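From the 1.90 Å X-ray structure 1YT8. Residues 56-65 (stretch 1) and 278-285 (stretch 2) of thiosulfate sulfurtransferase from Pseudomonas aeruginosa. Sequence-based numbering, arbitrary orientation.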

# COMPACT_ATOMS: atom_id res chain seq x y z
N HIS A 56 -14.91 -0.28 -3.27
CA HIS A 56 -15.57 -1.54 -2.94
C HIS A 56 -14.65 -2.58 -2.30
O HIS A 56 -15.12 -3.50 -1.63
N ALA A 57 -13.35 -2.42 -2.50
CA ALA A 57 -12.39 -3.35 -1.91
C ALA A 57 -11.91 -2.85 -0.55
O ALA A 57 -11.77 -3.63 0.39
N ARG A 58 -11.67 -1.55 -0.43
CA ARG A 58 -11.19 -0.97 0.82
C ARG A 58 -12.28 -0.70 1.86
O ARG A 58 -12.00 -0.68 3.06
N VAL A 59 -13.51 -0.49 1.40
CA VAL A 59 -14.64 -0.25 2.29
C VAL A 59 -15.82 -1.04 1.73
O VAL A 59 -16.77 -0.46 1.20
N PRO A 60 -15.77 -2.38 1.83
CA PRO A 60 -16.83 -3.26 1.32
C PRO A 60 -18.22 -3.12 1.93
O PRO A 60 -19.22 -3.27 1.23
N ARG A 61 -18.29 -2.85 3.23
CA ARG A 61 -19.59 -2.71 3.91
C ARG A 61 -20.23 -1.39 3.51
O ARG A 61 -19.75 -0.32 3.86
N ARG A 62 -21.34 -1.48 2.77
CA ARG A 62 -22.02 -0.28 2.29
C ARG A 62 -22.53 0.66 3.38
O ARG A 62 -22.72 1.85 3.12
N ASP A 63 -22.75 0.14 4.59
CA ASP A 63 -23.23 1.00 5.67
C ASP A 63 -22.14 1.35 6.68
O ASP A 63 -22.43 1.70 7.83
N THR A 64 -20.88 1.27 6.26
CA THR A 64 -19.76 1.62 7.12
C THR A 64 -19.77 3.14 7.31
O THR A 64 -20.02 3.87 6.35
N PRO A 65 -19.53 3.62 8.53
CA PRO A 65 -19.53 5.08 8.73
C PRO A 65 -18.32 5.66 7.99
O PRO A 65 -17.18 5.49 8.44
N GLU A 278 -22.09 -12.00 8.81
CA GLU A 278 -22.42 -10.94 9.77
C GLU A 278 -22.25 -9.60 9.07
O GLU A 278 -21.14 -9.09 8.94
N HIS A 279 -23.37 -9.05 8.62
CA HIS A 279 -23.39 -7.79 7.88
C HIS A 279 -23.07 -6.54 8.68
O HIS A 279 -23.01 -5.45 8.12
N ASP A 280 -22.87 -6.68 9.98
CA ASP A 280 -22.54 -5.53 10.82
C ASP A 280 -21.03 -5.35 10.92
O ASP A 280 -20.56 -4.40 11.54
N ARG A 281 -20.27 -6.25 10.31
CA ARG A 281 -18.81 -6.17 10.36
C ARG A 281 -18.16 -6.28 8.98
O ARG A 281 -18.72 -6.87 8.05
N THR A 282 -16.97 -5.70 8.87
CA THR A 282 -16.18 -5.74 7.65
C THR A 282 -15.14 -6.84 7.85
O THR A 282 -14.39 -6.80 8.82
N THR A 283 -15.09 -7.80 6.94
CA THR A 283 -14.14 -8.90 7.04
C THR A 283 -13.30 -9.00 5.78
O THR A 283 -13.82 -9.28 4.70
N TYR A 284 -12.00 -8.75 5.91
CA TYR A 284 -11.08 -8.82 4.78
C TYR A 284 -10.41 -10.19 4.75
O TYR A 284 -9.78 -10.59 5.73
N LEU A 285 -10.54 -10.91 3.64
CA LEU A 285 -9.91 -12.22 3.48
C LEU A 285 -8.63 -11.98 2.70
O LEU A 285 -8.67 -11.67 1.51

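Packing of residues 56-65 against residues 278-285 in thiosulfate sulfurtransferase, two stretches of one chain that bury 341 Å² between them, both sides summed. Arg61, Tyr284 and Thr282 cover the most surface and organise the contact; the backbones come nearest at Arg61 and Thr282, whose CA atoms lie 5.9 Å apart.

Arg61 points its CA-to-CB bond toward the second stretch and lies along the turn that leads into Thr282. Its chi1 (-113°) and chi2 (-138°) both fall between the usual wells, and chi3 is m. In this bent course the aliphatic part of the side chain meets backbone carbonyls: Arg61 CD is 3.1 Å from His279 O, and Arg61 CG is 3.7 Å from Arg281 O. Arg61 CB also sits 3.5 Å from Thr282 OG1. The guanidinium has Asp280 O and Arg281 N over one face. Because Asp280 O lies over that face, its 3.3 Å approach to Arg61 NH1 has a poor angle and is not a hydrogen bond. The charge is instead met within the first stretch, by a salt bridge from Arg61 NH1 to Asp63 OD1 (3.2 Å), while Arg61 NE and NH2 are hydrogen-bonded elsewhere in the structure.

Asp63, chi1 p, starts out sideways but brings its carboxylate nearer the second stretch. Water 2 fills the gap there, donating to Asp63 OD1 (2.5 Å from the water O) and to His279 O (3.0 Å from the water O), so that the two residues are joined although Asp63 OD1 and His279 O are 4.1 Å apart. The side chains of His279 (chi1 m) and Asp280 (chi1 p) do not enter the contact: the end of His279 leads away, and the CA-to-CB bond of Asp280 points away.

Thr282, chi1 m, points sideways and offers both a methyl and a hydroxyl. Its CG2 packs on the ring of Pro60, 3.6 Å from Pro60 CG; Pro60 points toward the second stretch with a C-gamma endo pucker. Thr282 OG1 and Thr64 OG1 are 3.9 Å apart and are bridged by water 1, which donates to Thr282 OG1 (2.7 Å from the water O) and to Thr64 OG1 (2.8 Å from the water O) and accepts from Arg61 N (2.8 Å from the water O). Thr64, also m, is held in place by donating from OG1 to Arg61 O (2.8 Å), across the type I turn from Arg61 to Thr64.

Tyr284, on the strand, has chi1 m and chi2 -76°. Its CA-to-CB bond points sideways, yet the ring reaches the end of the helix, where Tyr284 OH donates a short 2.6 Å hydrogen bond to Arg58 O, the only direct hydrogen bond across the stretches. Both Arg58 O and Ala57 O approach at the ring edge, the latter 3.6 Å from Tyr284 CE1. Pro60 CD adds an apolar contact 4.0 Å from Tyr284 CE1. Arg58 itself points away, contributing its carbonyl.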

# COMPACT_ATOMS: atom_id res chain seq x y z
CB HIS A 56 -16.25 -2.14 -4.17
CG HIS A 56 -17.45 -1.37 -4.62
ND1 HIS A 56 -18.21 -0.62 -3.75
CD2 HIS A 56 -18.04 -1.25 -5.83
CE1 HIS A 56 -19.22 -0.07 -4.41
NE2 HIS A 56 -19.13 -0.43 -5.67
CB ALA A 57 -11.19 -3.54 -2.84
CB ARG A 58 -10.39 0.31 0.52
CG ARG A 58 -9.20 0.04 -0.39
CD ARG A 58 -8.47 1.30 -0.79
NE ARG A 58 -7.76 1.91 0.32
CZ ARG A 58 -7.01 3.01 0.21
NH1 ARG A 58 -6.89 3.59 -0.98
NH2 ARG A 58 -6.40 3.52 1.27
CB VAL A 59 -15.01 1.26 2.36
CG1 VAL A 59 -16.08 1.49 3.43
CG2 VAL A 59 -13.78 2.10 2.66
CB PRO A 60 -16.24 -4.66 1.52
CG PRO A 60 -15.41 -4.49 2.75
CD PRO A 60 -14.71 -3.17 2.48
CB ARG A 61 -19.40 -2.73 5.43
CG ARG A 61 -20.01 -3.93 6.13
CD ARG A 61 -20.70 -3.50 7.42
NE ARG A 61 -19.85 -2.65 8.24
CZ ARG A 61 -20.29 -1.91 9.25
NH1 ARG A 61 -21.58 -1.91 9.56
NH2 ARG A 61 -19.45 -1.16 9.95
CB ARG A 62 -23.17 -0.68 1.36
CG ARG A 62 -22.73 -1.47 0.13
CD ARG A 62 -21.76 -0.69 -0.76
NE ARG A 62 -21.55 -1.33 -2.06
CZ ARG A 62 -20.73 -2.36 -2.28
NH1 ARG A 62 -20.01 -2.88 -1.29
NH2 ARG A 62 -20.62 -2.86 -3.50
CB ASP A 63 -24.45 0.37 6.36
CG ASP A 63 -24.10 -0.85 7.20
OD1 ASP A 63 -23.16 -1.58 6.83
OD2 ASP A 63 -24.78 -1.07 8.22
CB THR A 64 -18.39 1.28 6.47
OG1 THR A 64 -18.30 -0.13 6.24
CG2 THR A 64 -17.24 1.72 7.38
CB PRO A 65 -19.41 5.22 10.24
CG PRO A 65 -20.10 3.99 10.75
CD PRO A 65 -19.56 2.92 9.83
CB GLU A 278 -21.50 -11.04 10.99
CG GLU A 278 -21.36 -12.47 11.51
CD GLU A 278 -20.65 -12.55 12.84
OE1 GLU A 278 -19.63 -11.85 13.03
OE2 GLU A 278 -21.10 -13.34 13.70
CB HIS A 279 -24.75 -7.63 7.19
CG HIS A 279 -25.15 -8.80 6.35
ND1 HIS A 279 -24.38 -9.27 5.30
CD2 HIS A 279 -26.24 -9.60 6.40
CE1 HIS A 279 -24.98 -10.30 4.75
NE2 HIS A 279 -26.11 -10.53 5.39
CB ASP A 280 -23.14 -5.72 12.22
CG ASP A 280 -22.57 -6.92 12.94
OD1 ASP A 280 -22.51 -8.01 12.33
OD2 ASP A 280 -22.18 -6.78 14.12
CB ARG A 281 -18.23 -7.27 11.26
CG ARG A 281 -18.54 -7.14 12.75
CD ARG A 281 -18.01 -5.85 13.34
NE ARG A 281 -16.55 -5.72 13.26
CZ ARG A 281 -15.68 -6.45 13.95
NH1 ARG A 281 -16.11 -7.38 14.80
NH2 ARG A 281 -14.38 -6.24 13.81
CB THR A 282 -15.44 -4.41 7.40
OG1 THR A 282 -16.38 -3.35 7.19
CG2 THR A 282 -14.52 -4.53 6.19
CB THR A 283 -14.87 -10.25 7.27
OG1 THR A 283 -15.64 -10.18 8.47
CG2 THR A 283 -13.86 -11.39 7.39
CB TYR A 284 -9.97 -7.76 4.92
CG TYR A 284 -10.42 -6.32 4.96
CD1 TYR A 284 -10.82 -5.65 3.80
CD2 TYR A 284 -10.38 -5.59 6.15
CE1 TYR A 284 -11.17 -4.29 3.83
CE2 TYR A 284 -10.73 -4.24 6.19
CZ TYR A 284 -11.12 -3.60 5.03
OH TYR A 284 -11.45 -2.27 5.07
CB LEU A 285 -10.84 -13.16 2.70
CG LEU A 285 -10.33 -14.59 2.46
CD1 LEU A 285 -10.04 -15.27 3.80
CD2 LEU A 285 -11.38 -15.37 1.68
O HOH W 1 -16.37 -1.76 5.01
O HOH W 2 -24.25 -3.71 6.01